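Local atomic coordinates of phospholipase C-beta (PLC-beta) (Sepia officinalis, PDB entry 3QR0), a protein that belongs to the phospholipase C-beta family and combines a PH domain, EF-hand-like modules, a calcium-binding TIM-barrel core and a C2 domain in one chain. Residues K17-L22 with S134-S139; D46-F51 with E154-Y159; K59-L64 with I177-S182; L145-N150 with N755-L760. All blocks are in the same frame, centred on the assembly; numbering follows the deposited sequence.

Interaction 1 of 4, residues K17-L22 with S134-S139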
loop_
_atom_site.group_PDB
_atom_site.type_symbol
_atom_site.label_atom_id
_atom_site.label_comp_id
_atom_site.label_asym_id
_atom_site.label_seq_id
_atom_site.Cartn_x
_atom_site.Cartn_y
_atom_site.Cartn_z
ATOM N N LYS A 17 -17.158 -11.966 -3.573
ATOM C CA LYS A 17 -18.353 -12.769 -3.788
ATOM C C LYS A 17 -19.499 -12.058 -3.084
ATOM O O LYS A 17 -19.556 -12.047 -1.859
ATOM C CB LYS A 17 -18.152 -14.175 -3.220
ATOM C CG LYS A 17 -19.324 -15.105 -3.453
ATOM C CD LYS A 17 -18.929 -16.558 -3.268
ATOM C CE LYS A 17 -20.108 -17.475 -3.524
ATOM N NZ LYS A 17 -19.686 -18.892 -3.702
ATOM N N VAL A 18 -20.384 -11.434 -3.859
ATOM C CA VAL A 18 -21.398 -10.544 -3.298
ATOM C C VAL A 18 -22.712 -11.291 -3.128
ATOM O O VAL A 18 -23.279 -11.749 -4.110
ATOM C CB VAL A 18 -21.628 -9.308 -4.194
ATOM C CG1 VAL A 18 -22.623 -8.344 -3.547
ATOM C CG2 VAL A 18 -20.314 -8.597 -4.466
ATOM N N PRO A 19 -23.200 -11.422 -1.879
ATOM C CA PRO A 19 -24.469 -12.120 -1.661
ATOM C C PRO A 19 -25.621 -11.486 -2.429
ATOM O O PRO A 19 -25.648 -10.265 -2.597
ATOM C CB PRO A 19 -24.709 -11.962 -0.153
ATOM C CG PRO A 19 -23.379 -11.691 0.425
ATOM C CD PRO A 19 -22.615 -10.949 -0.613
ATOM N N GLU A 20 -26.569 -12.309 -2.876
ATOM C CA GLU A 20 -27.760 -11.803 -3.561
ATOM C C GLU A 20 -28.476 -10.709 -2.753
ATOM O O GLU A 20 -29.038 -9.781 -3.332
ATOM C CB GLU A 20 -28.733 -12.946 -3.888
ATOM C CG GLU A 20 -28.433 -13.653 -5.205
ATOM C CD GLU A 20 -28.810 -12.813 -6.418
ATOM O OE1 GLU A 20 -30.013 -12.499 -6.577
ATOM O OE2 GLU A 20 -27.907 -12.472 -7.210
ATOM N N GLN A 21 -28.440 -10.825 -1.425
ATOM C CA GLN A 21 -29.032 -9.831 -0.526
ATOM C C GLN A 21 -28.481 -8.423 -0.767
ATOM O O GLN A 21 -29.244 -7.461 -0.784
ATOM C CB GLN A 21 -28.797 -10.226 0.935
ATOM C CG GLN A 21 -29.447 -9.294 1.962
ATOM C CD GLN A 21 -29.077 -9.645 3.395
ATOM O OE1 GLN A 21 -28.711 -10.782 3.692
ATOM N NE2 GLN A 21 -29.168 -8.663 4.292
ATOM N N LEU A 22 -27.163 -8.309 -0.947
ATOM C CA LEU A 22 -26.530 -7.005 -1.175
ATOM C C LEU A 22 -26.713 -6.515 -2.608
ATOM O O LEU A 22 -26.725 -5.307 -2.850
ATOM C CB LEU A 22 -25.032 -7.024 -0.835
ATOM C CG LEU A 22 -24.568 -7.481 0.559
ATOM C CD1 LEU A 22 -23.405 -6.618 1.028
ATOM C CD2 LEU A 22 -25.690 -7.484 1.595
ATOM N N SER A 134 -21.458 -4.473 7.027
ATOM C CA SER A 134 -20.148 -4.058 7.519
ATOM C C SER A 134 -19.065 -5.087 7.199
ATOM O O SER A 134 -17.977 -4.727 6.752
ATOM C CB SER A 134 -20.194 -3.809 9.028
ATOM O OG SER A 134 -19.031 -3.115 9.450
ATOM N N GLU A 135 -19.367 -6.365 7.419
ATOM C CA GLU A 135 -18.407 -7.431 7.139
ATOM C C GLU A 135 -18.167 -7.610 5.643
ATOM O O GLU A 135 -17.032 -7.791 5.215
ATOM C CB GLU A 135 -18.866 -8.751 7.754
ATOM C CG GLU A 135 -18.834 -8.724 9.269
ATOM C CD GLU A 135 -19.381 -9.986 9.897
ATOM O OE1 GLU A 135 -20.433 -10.485 9.432
ATOM O OE2 GLU A 135 -18.763 -10.470 10.871
ATOM N N GLU A 136 -19.232 -7.548 4.857
ATOM C CA GLU A 136 -19.123 -7.768 3.415
ATOM C C GLU A 136 -18.391 -6.627 2.724
ATOM O O GLU A 136 -17.442 -6.861 1.976
ATOM C CB GLU A 136 -20.507 -7.969 2.787
ATOM C CG GLU A 136 -21.149 -9.316 3.113
ATOM C CD GLU A 136 -20.349 -10.508 2.609
ATOM O OE1 GLU A 136 -19.776 -10.429 1.500
ATOM O OE2 GLU A 136 -20.304 -11.535 3.326
ATOM N N VAL A 137 -18.827 -5.395 2.984
ATOM C CA VAL A 137 -18.239 -4.226 2.331
ATOM C C VAL A 137 -16.761 -4.051 2.696
ATOM O O VAL A 137 -15.952 -3.708 1.836
ATOM C CB VAL A 137 -19.027 -2.943 2.652
ATOM C CG1 VAL A 137 -18.299 -1.713 2.119
ATOM C CG2 VAL A 137 -20.421 -3.032 2.059
ATOM N N PHE A 138 -16.410 -4.299 3.958
ATOM C CA PHE A 138 -15.012 -4.223 4.364
ATOM C C PHE A 138 -14.169 -5.211 3.548
ATOM O O PHE A 138 -13.118 -4.842 3.024
ATOM C CB PHE A 138 -14.836 -4.493 5.861
ATOM C CG PHE A 138 -13.446 -4.203 6.357
ATOM C CD1 PHE A 138 -13.106 -2.929 6.795
ATOM C CD2 PHE A 138 -12.472 -5.193 6.361
ATOM C CE1 PHE A 138 -11.811 -2.640 7.239
ATOM C CE2 PHE A 138 -11.174 -4.918 6.802
ATOM C CZ PHE A 138 -10.847 -3.634 7.248
ATOM N N SER A 139 -14.639 -6.452 3.430
ATOM C CA SER A 139 -13.906 -7.465 2.672
ATOM C C SER A 139 -13.716 -7.057 1.204
ATOM O O SER A 139 -12.672 -7.341 0.632
ATOM C CB SER A 139 -14.560 -8.857 2.789
ATOM O OG SER A 139 -15.755 -8.945 2.032
#
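Within segment 134-139, E136 alone makes close contact with 17-22, laying its bent side chain across P19 and L22. CG stands beside the backbone N (chi1 -73°) and the chain folds again at chi2, which brings the carboxylate against P19 CG and CD. L22 CD1 packs on E136 CB at 3.6 Å, while P19 CD comes within 3.6 Å of E136 OE1. P19, the N-cap residue of helix 20-24, suits this place through its compact, apolar ring, which packs on the carboxylate. Next along, V137 turns into the interior against L67. S139 then bonds back to its own helix, S139 OG donating to E136 O at 2.7 Å. The helix belongs to the PH domain, in which a C-terminal helix covers the strand sheet. Across the segments, then, the aliphatic CB of the glutamate meets L22 and its carboxylate meets C-H groups of the proline, all without a polar bond; Y140 and K132 of its own helix are weak polar partners.

Interaction 2 of 4, residues D46-F51 with E154-Y159. With GOL (glycerol), chain F.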
loop_
_atom_site.group_PDB
_atom_site.type_symbol
_atom_site.label_atom_id
_atom_site.label_comp_id
_atom_site.label_asym_id
_atom_site.label_seq_id
_atom_site.Cartn_x
_atom_site.Cartn_y
_atom_site.Cartn_z
ATOM N N ASP A 46 -22.829 -3.639 -6.606
ATOM C CA ASP A 46 -22.821 -4.302 -7.911
ATOM C C ASP A 46 -22.335 -5.753 -7.739
ATOM O O ASP A 46 -21.678 -6.083 -6.743
ATOM C CB ASP A 46 -21.970 -3.547 -8.924
ATOM C CG ASP A 46 -20.498 -3.651 -8.628
ATOM O OD1 ASP A 46 -19.816 -4.463 -9.289
ATOM O OD2 ASP A 46 -20.034 -2.934 -7.715
ATOM N N PRO A 47 -22.660 -6.633 -8.702
ATOM C CA PRO A 47 -22.309 -8.047 -8.537
ATOM C C PRO A 47 -20.810 -8.364 -8.399
ATOM O O PRO A 47 -20.473 -9.461 -7.948
ATOM C CB PRO A 47 -22.880 -8.703 -9.800
ATOM C CG PRO A 47 -23.931 -7.787 -10.275
ATOM C CD PRO A 47 -23.467 -6.405 -9.915
ATOM N N LYS A 48 -19.926 -7.437 -8.772
ATOM C CA LYS A 48 -18.476 -7.664 -8.648
ATOM C C LYS A 48 -17.854 -7.053 -7.392
ATOM O O LYS A 48 -16.649 -7.172 -7.194
ATOM C CB LYS A 48 -17.742 -7.124 -9.882
ATOM C CG LYS A 48 -18.155 -7.788 -11.192
ATOM C CD LYS A 48 -17.835 -9.271 -11.194
ATOM C CE LYS A 48 -17.778 -9.834 -12.610
ATOM N NZ LYS A 48 -17.237 -11.218 -12.633
ATOM N N GLY A 49 -18.661 -6.403 -6.554
ATOM C CA GLY A 49 -18.165 -5.784 -5.327
ATOM C C GLY A 49 -17.239 -4.592 -5.551
ATOM O O GLY A 49 -16.226 -4.454 -4.865
ATOM N N TYR A 50 -17.586 -3.729 -6.505
ATOM C CA TYR A 50 -16.771 -2.548 -6.822
ATOM C C TYR A 50 -17.371 -1.229 -6.355
ATOM O O TYR A 50 -16.631 -0.274 -6.108
ATOM C CB TYR A 50 -16.519 -2.452 -8.327
ATOM C CG TYR A 50 -15.699 -3.586 -8.897
ATOM C CD1 TYR A 50 -14.633 -4.139 -8.179
ATOM C CD2 TYR A 50 -15.966 -4.091 -10.161
ATOM C CE1 TYR A 50 -13.875 -5.169 -8.701
ATOM C CE2 TYR A 50 -15.201 -5.125 -10.695
ATOM C CZ TYR A 50 -14.157 -5.655 -9.955
ATOM O OH TYR A 50 -13.387 -6.678 -10.458
ATOM N N PHE A 51 -18.699 -1.173 -6.260
ATOM C CA PHE A 51 -19.412 0.052 -5.915
ATOM C C PHE A 51 -20.520 -0.206 -4.917
ATOM O O PHE A 51 -21.186 -1.239 -4.982
ATOM C CB PHE A 51 -20.063 0.663 -7.161
ATOM C CG PHE A 51 -19.094 1.030 -8.242
ATOM C CD1 PHE A 51 -18.367 2.207 -8.167
ATOM C CD2 PHE A 51 -18.927 0.210 -9.351
ATOM C CE1 PHE A 51 -17.464 2.555 -9.172
ATOM C CE2 PHE A 51 -18.026 0.547 -10.360
ATOM C CZ PHE A 51 -17.299 1.722 -10.272
ATOM N N GLU A 154 -10.268 -3.414 -14.949
ATOM C CA GLU A 154 -10.730 -2.046 -14.717
ATOM C C GLU A 154 -11.748 -1.611 -15.764
ATOM O O GLU A 154 -12.633 -0.805 -15.475
ATOM C CB GLU A 154 -9.564 -1.056 -14.678
ATOM C CG GLU A 154 -8.703 -1.158 -13.422
ATOM C CD GLU A 154 -9.415 -0.688 -12.145
ATOM O OE1 GLU A 154 -10.520 -0.101 -12.219
ATOM O OE2 GLU A 154 -8.860 -0.921 -11.054
ATOM N N TRP A 155 -11.611 -2.144 -16.976
ATOM C CA TRP A 155 -12.570 -1.892 -18.039
ATOM C C TRP A 155 -13.900 -2.557 -17.677
ATOM O O TRP A 155 -14.962 -1.976 -17.892
ATOM C CB TRP A 155 -12.036 -2.420 -19.368
ATOM C CG TRP A 155 -12.721 -1.860 -20.572
ATOM C CD1 TRP A 155 -13.402 -2.560 -21.524
ATOM C CD2 TRP A 155 -12.784 -0.485 -20.959
ATOM N NE1 TRP A 155 -13.890 -1.703 -22.482
ATOM C CE2 TRP A 155 -13.526 -0.423 -22.158
ATOM C CE3 TRP A 155 -12.292 0.703 -20.405
ATOM C CZ2 TRP A 155 -13.786 0.777 -22.818
ATOM C CZ3 TRP A 155 -12.545 1.899 -21.064
ATOM C CH2 TRP A 155 -13.289 1.924 -22.261
ATOM N N GLU A 156 -13.825 -3.764 -17.119
ATOM C CA GLU A 156 -15.008 -4.480 -16.645
ATOM C C GLU A 156 -15.686 -3.764 -15.462
ATOM O O GLU A 156 -16.910 -3.752 -15.365
ATOM C CB GLU A 156 -14.645 -5.920 -16.262
ATOM C CG GLU A 156 -15.847 -6.810 -15.980
ATOM C CD GLU A 156 -15.458 -8.192 -15.478
ATOM O OE1 GLU A 156 -14.526 -8.300 -14.651
ATOM O OE2 GLU A 156 -16.101 -9.172 -15.896
ATOM N N LYS A 157 -14.893 -3.177 -14.571
ATOM C CA LYS A 157 -15.422 -2.336 -13.488
ATOM C C LYS A 157 -16.264 -1.177 -14.033
ATOM O O LYS A 157 -17.380 -0.930 -13.562
ATOM C CB LYS A 157 -14.280 -1.791 -12.629
ATOM C CG LYS A 157 -14.712 -0.806 -11.557
ATOM C CD LYS A 157 -13.643 -0.646 -10.484
ATOM C CE LYS A 157 -13.977 0.500 -9.538
ATOM N NZ LYS A 157 -13.017 0.578 -8.398
ATOM N N LEU A 158 -15.725 -0.480 -15.030
ATOM C CA LEU A 158 -16.457 0.578 -15.718
ATOM C C LEU A 158 -17.730 0.024 -16.360
ATOM O O LEU A 158 -18.789 0.662 -16.301
ATOM C CB LEU A 158 -15.572 1.239 -16.785
ATOM C CG LEU A 158 -16.204 2.325 -17.656
ATOM C CD1 LEU A 158 -16.727 3.471 -16.797
ATOM C CD2 LEU A 158 -15.205 2.833 -18.681
ATOM N N TYR A 159 -17.622 -1.155 -16.975
ATOM C CA TYR A 159 -18.778 -1.819 -17.583
ATOM C C TYR A 159 -19.877 -2.061 -16.548
ATOM O O TYR A 159 -21.055 -1.808 -16.813
ATOM C CB TYR A 159 -18.375 -3.149 -18.239
ATOM C CG TYR A 159 -19.545 -3.938 -18.782
ATOM C CD1 TYR A 159 -20.069 -3.660 -20.036
ATOM C CD2 TYR A 159 -20.139 -4.952 -18.032
ATOM C CE1 TYR A 159 -21.155 -4.374 -20.539
ATOM C CE2 TYR A 159 -21.227 -5.677 -18.526
ATOM C CZ TYR A 159 -21.726 -5.379 -19.780
ATOM O OH TYR A 159 -22.795 -6.080 -20.281
HETATM C C1 GOL F . -12.287 -10.421 -12.497
HETATM O O1 GOL F . -11.592 -10.881 -13.635
HETATM C C2 GOL F . -13.614 -11.163 -12.400
HETATM O O2 GOL F . -14.553 -10.560 -13.262
HETATM C C3 GOL F . -14.154 -11.158 -10.975
HETATM O O3 GOL F . -14.780 -12.391 -10.691
HETATM O O HOH W 1 -13.137 -6.708 -12.997
HETATM O O HOH W 2 -13.821 -0.837 -6.210
#
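K157 leaves its helix with CG opposite the backbone N (chi1 175°) and stays extended to its tip, while Y50 and F51 both place CG next to their own N (chi1 -64° and -60°); both rings pack against the one lysine chain. K157 CD lies over a face of the Y50 ring, and K157 CB is 3.8 Å from Y50 CD2. F51 CZ touches K157 CE at 3.6 Å, and the F51 ring turns its edge, in plane, to K157 O. The lysine's charged end goes on to a salt bridge with D66. Segment 46-51 is the hairpin loop between two PH-domain strands, a type I turn with an Asx turn: D46 OD1 accepts from K48 N, and D46 OD2 from both Y50 N (2.8 Å) and F51 N (2.6 Å). G49, the turn's last residue, has a positive phi that glycine adopts easily. O2 of a glycerol, probably from the crystallisation liquor, accepts from K48 NZ and donates to E156 OE1. A water accepts a hydrogen bond from Y50 OH and donates one to E156 OE1.

Interaction 3 of 4, residues K59-L64 with I177-S182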
loop_
_atom_site.group_PDB
_atom_site.type_symbol
_atom_site.label_atom_id
_atom_site.label_comp_id
_atom_site.label_asym_id
_atom_site.label_seq_id
_atom_site.Cartn_x
_atom_site.Cartn_y
_atom_site.Cartn_z
ATOM N N LYS A 59 -32.680 13.574 -7.677
ATOM C CA LYS A 59 -31.301 13.768 -8.126
ATOM C C LYS A 59 -31.102 13.049 -9.452
ATOM O O LYS A 59 -31.480 11.893 -9.593
ATOM C CB LYS A 59 -30.301 13.230 -7.098
ATOM C CG LYS A 59 -30.280 13.998 -5.787
ATOM C CD LYS A 59 -29.339 15.177 -5.827
ATOM C CE LYS A 59 -27.923 14.766 -5.478
ATOM N NZ LYS A 59 -27.051 15.956 -5.323
ATOM N N GLU A 60 -30.497 13.744 -10.410
ATOM C CA GLU A 60 -30.284 13.215 -11.756
ATOM C C GLU A 60 -29.359 12.005 -11.745
ATOM O O GLU A 60 -29.693 10.960 -12.298
ATOM C CB GLU A 60 -29.711 14.320 -12.651
ATOM C CG GLU A 60 -29.396 13.919 -14.080
ATOM C CD GLU A 60 -29.045 15.126 -14.942
ATOM O OE1 GLU A 60 -29.919 16.003 -15.122
ATOM O OE2 GLU A 60 -27.899 15.192 -15.437
ATOM N N ASP A 61 -28.205 12.150 -11.102
ATOM C CA ASP A 61 -27.203 11.096 -11.064
ATOM C C ASP A 61 -27.437 10.131 -9.901
ATOM O O ASP A 61 -27.748 10.541 -8.775
ATOM C CB ASP A 61 -25.792 11.697 -10.962
ATOM C CG ASP A 61 -25.328 12.342 -12.270
ATOM O OD1 ASP A 61 -26.179 12.641 -13.135
ATOM O OD2 ASP A 61 -24.107 12.544 -12.439
ATOM N N THR A 62 -27.289 8.843 -10.188
ATOM C CA THR A 62 -27.230 7.834 -9.148
ATOM C C THR A 62 -26.008 8.119 -8.292
ATOM O O THR A 62 -24.935 8.429 -8.818
ATOM C CB THR A 62 -27.120 6.429 -9.748
ATOM O OG1 THR A 62 -28.308 6.146 -10.500
ATOM C CG2 THR A 62 -26.925 5.380 -8.655
ATOM N N GLN A 63 -26.187 8.041 -6.977
ATOM C CA GLN A 63 -25.119 8.300 -6.027
ATOM C C GLN A 63 -24.318 7.023 -5.859
ATOM O O GLN A 63 -24.866 5.927 -5.972
ATOM C CB GLN A 63 -25.692 8.743 -4.685
ATOM C CG GLN A 63 -26.582 9.969 -4.775
ATOM C CD GLN A 63 -25.850 11.167 -5.333
ATOM O OE1 GLN A 63 -26.054 11.557 -6.483
ATOM N NE2 GLN A 63 -24.975 11.740 -4.530
ATOM N N LEU A 64 -23.022 7.156 -5.608
ATOM C CA LEU A 64 -22.182 5.979 -5.425
ATOM C C LEU A 64 -20.962 6.246 -4.565
ATOM O O LEU A 64 -20.564 7.396 -4.360
ATOM C CB LEU A 64 -21.748 5.396 -6.780
ATOM C CG LEU A 64 -20.694 6.153 -7.598
ATOM C CD1 LEU A 64 -20.234 5.306 -8.769
ATOM C CD2 LEU A 64 -21.230 7.487 -8.091
ATOM N N ILE A 177 -21.841 7.298 -20.314
ATOM C CA ILE A 177 -20.596 6.759 -20.858
ATOM C C ILE A 177 -19.545 7.862 -20.960
ATOM O O ILE A 177 -18.402 7.674 -20.549
ATOM C CB ILE A 177 -20.791 6.122 -22.257
ATOM C CG1 ILE A 177 -21.858 5.022 -22.212
ATOM C CG2 ILE A 177 -19.473 5.550 -22.761
ATOM C CD1 ILE A 177 -22.185 4.431 -23.560
ATOM N N GLN A 178 -19.943 9.015 -21.492
ATOM C CA GLN A 178 -19.027 10.148 -21.638
ATOM C C GLN A 178 -18.548 10.710 -20.296
ATOM O O GLN A 178 -17.354 10.967 -20.127
ATOM C CB GLN A 178 -19.659 11.255 -22.488
ATOM C CG GLN A 178 -19.616 10.958 -23.980
ATOM C CD GLN A 178 -20.430 11.933 -24.809
ATOM O OE1 GLN A 178 -21.333 12.603 -24.303
ATOM N NE2 GLN A 178 -20.116 12.013 -26.100
ATOM N N LYS A 179 -19.466 10.890 -19.345
ATOM C CA LYS A 179 -19.104 11.458 -18.037
ATOM C C LYS A 179 -18.132 10.567 -17.260
ATOM O O LYS A 179 -17.290 11.073 -16.526
ATOM C CB LYS A 179 -20.344 11.757 -17.181
ATOM C CG LYS A 179 -20.976 10.551 -16.508
ATOM C CD LYS A 179 -22.052 10.947 -15.517
ATOM C CE LYS A 179 -22.547 9.725 -14.755
ATOM N NZ LYS A 179 -23.787 9.998 -13.987
ATOM N N CYS A 180 -18.254 9.248 -17.416
ATOM C CA CYS A 180 -17.357 8.315 -16.730
ATOM C C CYS A 180 -15.937 8.334 -17.311
ATOM O O CYS A 180 -14.995 7.929 -16.630
ATOM C CB CYS A 180 -17.917 6.887 -16.767
ATOM S SG CYS A 180 -19.398 6.613 -15.738
ATOM N N LEU A 181 -15.782 8.804 -18.552
ATOM C CA LEU A 181 -14.483 8.778 -19.236
ATOM C C LEU A 181 -13.784 10.138 -19.351
ATOM O O LEU A 181 -12.561 10.204 -19.223
ATOM C CB LEU A 181 -14.622 8.157 -20.635
ATOM C CG LEU A 181 -14.920 6.654 -20.697
ATOM C CD1 LEU A 181 -15.206 6.224 -22.128
ATOM C CD2 LEU A 181 -13.776 5.834 -20.118
ATOM N N SER A 182 -14.529 11.215 -19.603
ATOM C CA SER A 182 -13.886 12.514 -19.847
ATOM C C SER A 182 -14.789 13.734 -19.643
ATOM O O SER A 182 -16.006 13.667 -19.836
ATOM C CB SER A 182 -13.308 12.549 -21.268
ATOM O OG SER A 182 -12.444 13.657 -21.446
HETATM O O HOH W 3 -23.613 8.577 -11.120
#
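D61 and K179 reach for each other from opposite directions; their CA atoms are 10.7 Å apart, and the long, extended lysine covers most of that gap. From CB, K179 sets out with CG between the backbone N and the carbonyl carbon (chi1 78°), the crowded position, and then runs extended away from the helix. K179 CD and K179 CE each pass 4.0 Å from D61 OD2. At the tip, K179 NZ meets D61 OD2 at 3.0 Å, a salt bridge whose hydrogen bond is weak. E166 is the lysine's stronger partner, and a water accepting from K179 NZ at 3.2 Å donates to T62 O. The ammonium thus has two carboxylate partners, D61 and E166, which would probably stabilise its positive charge. A flexible lysine suits such a gap, and a short aspartate holds the other charge close to its backbone. This is a surface ion pair that bridges two domains, joining the loop before edge strand 63-66 of the PH sheet to helix 174-181 of the EF-hand region.

Interaction 4 of 4, residues L145-N150 with N755-L760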
loop_
_atom_site.group_PDB
_atom_site.type_symbol
_atom_site.label_atom_id
_atom_site.label_comp_id
_atom_site.label_asym_id
_atom_site.label_seq_id
_atom_site.Cartn_x
_atom_site.Cartn_y
_atom_site.Cartn_z
ATOM N N LEU A 145 -7.076 -9.081 -4.696
ATOM C CA LEU A 145 -7.260 -9.337 -6.121
ATOM C C LEU A 145 -7.915 -8.148 -6.821
ATOM O O LEU A 145 -7.464 -7.747 -7.888
ATOM C CB LEU A 145 -8.068 -10.609 -6.362
ATOM C CG LEU A 145 -7.316 -11.898 -6.065
ATOM C CD1 LEU A 145 -8.231 -13.098 -6.244
ATOM C CD2 LEU A 145 -6.078 -12.007 -6.965
ATOM N N SER A 146 -8.966 -7.596 -6.216
ATOM C CA SER A 146 -9.659 -6.430 -6.770
ATOM C C SER A 146 -8.724 -5.226 -6.862
ATOM O O SER A 146 -8.691 -4.529 -7.878
ATOM C CB SER A 146 -10.878 -6.074 -5.913
ATOM O OG SER A 146 -11.542 -4.932 -6.421
ATOM N N LEU A 147 -7.958 -5.002 -5.800
ATOM C CA LEU A 147 -6.988 -3.914 -5.745
ATOM C C LEU A 147 -5.825 -4.055 -6.741
ATOM O O LEU A 147 -5.178 -3.061 -7.069
ATOM C CB LEU A 147 -6.425 -3.794 -4.326
ATOM C CG LEU A 147 -7.423 -3.311 -3.272
ATOM C CD1 LEU A 147 -6.792 -3.401 -1.878
ATOM C CD2 LEU A 147 -7.897 -1.890 -3.579
ATOM N N ASN A 148 -5.571 -5.274 -7.213
ATOM C CA ASN A 148 -4.466 -5.549 -8.137
ATOM C C ASN A 148 -4.872 -5.940 -9.556
ATOM O O ASN A 148 -4.034 -6.418 -10.326
ATOM C CB ASN A 148 -3.588 -6.653 -7.552
ATOM C CG ASN A 148 -2.690 -6.144 -6.463
ATOM O OD1 ASN A 148 -1.551 -5.795 -6.725
ATOM N ND2 ASN A 148 -3.204 -6.062 -5.242
ATOM N N LYS A 149 -6.129 -5.717 -9.926
ATOM C CA LYS A 149 -6.592 -6.177 -11.229
ATOM C C LYS A 149 -5.932 -5.413 -12.380
ATOM O O LYS A 149 -5.532 -4.252 -12.237
ATOM C CB LYS A 149 -8.124 -6.148 -11.335
ATOM C CG LYS A 149 -8.766 -4.790 -11.274
ATOM C CD LYS A 149 -10.273 -4.937 -11.059
ATOM C CE LYS A 149 -10.923 -3.639 -10.655
ATOM N NZ LYS A 149 -10.327 -3.072 -9.413
ATOM N N ASN A 150 -5.807 -6.097 -13.514
ATOM C CA ASN A 150 -5.159 -5.542 -14.695
ATOM C C ASN A 150 -6.154 -4.619 -15.400
ATOM O O ASN A 150 -7.297 -4.487 -14.958
ATOM C CB ASN A 150 -4.676 -6.684 -15.611
ATOM C CG ASN A 150 -3.547 -6.264 -16.550
ATOM O OD1 ASN A 150 -3.163 -5.096 -16.596
ATOM N ND2 ASN A 150 -3.020 -7.222 -17.314
ATOM N N ASN A 755 -1.325 4.137 -2.233
ATOM C CA ASN A 755 -1.280 2.855 -2.933
ATOM C C ASN A 755 -2.652 2.255 -3.239
ATOM O O ASN A 755 -2.777 1.045 -3.388
ATOM C CB ASN A 755 -0.395 1.825 -2.202
ATOM C CG ASN A 755 0.222 0.796 -3.156
ATOM O OD1 ASN A 755 0.580 1.117 -4.293
ATOM N ND2 ASN A 755 0.346 -0.441 -2.695
ATOM N N ARG A 756 -3.675 3.096 -3.353
ATOM C CA ARG A 756 -4.968 2.642 -3.858
ATOM C C ARG A 756 -5.056 2.916 -5.362
ATOM O O ARG A 756 -4.448 3.868 -5.859
ATOM C CB ARG A 756 -6.129 3.304 -3.105
ATOM C CG ARG A 756 -6.309 2.801 -1.663
ATOM C CD ARG A 756 -6.711 1.326 -1.633
ATOM N NE ARG A 756 -7.011 0.835 -0.290
ATOM C CZ ARG A 756 -8.201 0.900 0.308
ATOM N NH1 ARG A 756 -9.248 1.455 -0.295
ATOM N NH2 ARG A 756 -8.341 0.412 1.534
ATOM N N PRO A 757 -5.824 2.086 -6.093
ATOM C CA PRO A 757 -5.899 2.220 -7.548
ATOM C C PRO A 757 -6.507 3.545 -8.020
ATOM O O PRO A 757 -7.515 4.003 -7.479
ATOM C CB PRO A 757 -6.805 1.048 -7.977
ATOM C CG PRO A 757 -6.952 0.175 -6.799
ATOM C CD PRO A 757 -6.700 1.009 -5.592
ATOM N N LEU A 758 -5.884 4.148 -9.025
ATOM C CA LEU A 758 -6.507 5.242 -9.759
ATOM C C LEU A 758 -7.706 4.739 -10.560
ATOM O O LEU A 758 -8.630 5.498 -10.825
ATOM C CB LEU A 758 -5.507 5.901 -10.722
ATOM C CG LEU A 758 -4.695 7.074 -10.186
ATOM C CD1 LEU A 758 -3.792 6.619 -9.074
ATOM C CD2 LEU A 758 -3.896 7.721 -11.315
ATOM N N GLY A 759 -7.663 3.473 -10.966
ATOM C CA GLY A 759 -8.683 2.884 -11.831
ATOM C C GLY A 759 -8.085 2.519 -13.180
ATOM O O GLY A 759 -7.122 1.750 -13.258
ATOM N N LEU A 760 -8.640 3.091 -14.242
ATOM C CA LEU A 760 -8.185 2.800 -15.605
ATOM C C LEU A 760 -6.777 3.315 -15.913
ATOM O O LEU A 760 -6.120 2.791 -16.814
ATOM C CB LEU A 760 -9.173 3.379 -16.624
ATOM C CG LEU A 760 -10.500 2.631 -16.767
ATOM C CD1 LEU A 760 -11.502 3.461 -17.558
ATOM C CD2 LEU A 760 -10.264 1.300 -17.436
#
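Apolar packing carries the contact of L147 with P757 and R756. A single methyl, L147 CD2, does most of the touching: it rests 3.7 Å from P757 CD and 3.9 Å from P757 CG, and meets R756 CD at 3.9 Å. The leucine's chi1 of -68°, with CG beside its backbone N, and its chi2 of 173° together send CD2 to the proline ring. P757 CG also sits 3.7 Å from L147 O, a C-H group against the carbonyl of the last residue of helix 144-147. Among the polar groups, K149 NZ turns back to S146 O at 2.7 Å and also forms a salt bridge with E154, giving a buried ammonium partners on both the helix end and the next helix. R756 lends the contact its aliphatic part, its guanidinium bonding to A68 O. P757 O accepts from Y69 OH. This is domain-interface packing: the end of a PH-region helix meets the proline of strand 757-758, which pairs with strand 746-751 of the C2 sandwich.

From the N terminus, 17-22 opens first and interaction 1 closes it at helix 127-141, within the PH domain. Inside that loop both 46-51 and 59-64 set out, and each closes only beyond it, at 154-159 and 177-182. Interactions 2 and 3 therefore cross interaction 1 and each other, tying the PH sheet to the EF-hand helices. Interaction 4 begins at 145-150, after interaction 1 has closed, and ends some 600 residues later near the C2 strands, crossing interactions 2 and 3. None nests. Neighbours touch directly: V18 packs on the 46-49 turn, L158 on C180 and L181, F51 on L64, and E154 pairs with K149. PH, EF-hand and C2 parts thus meet in one connected region.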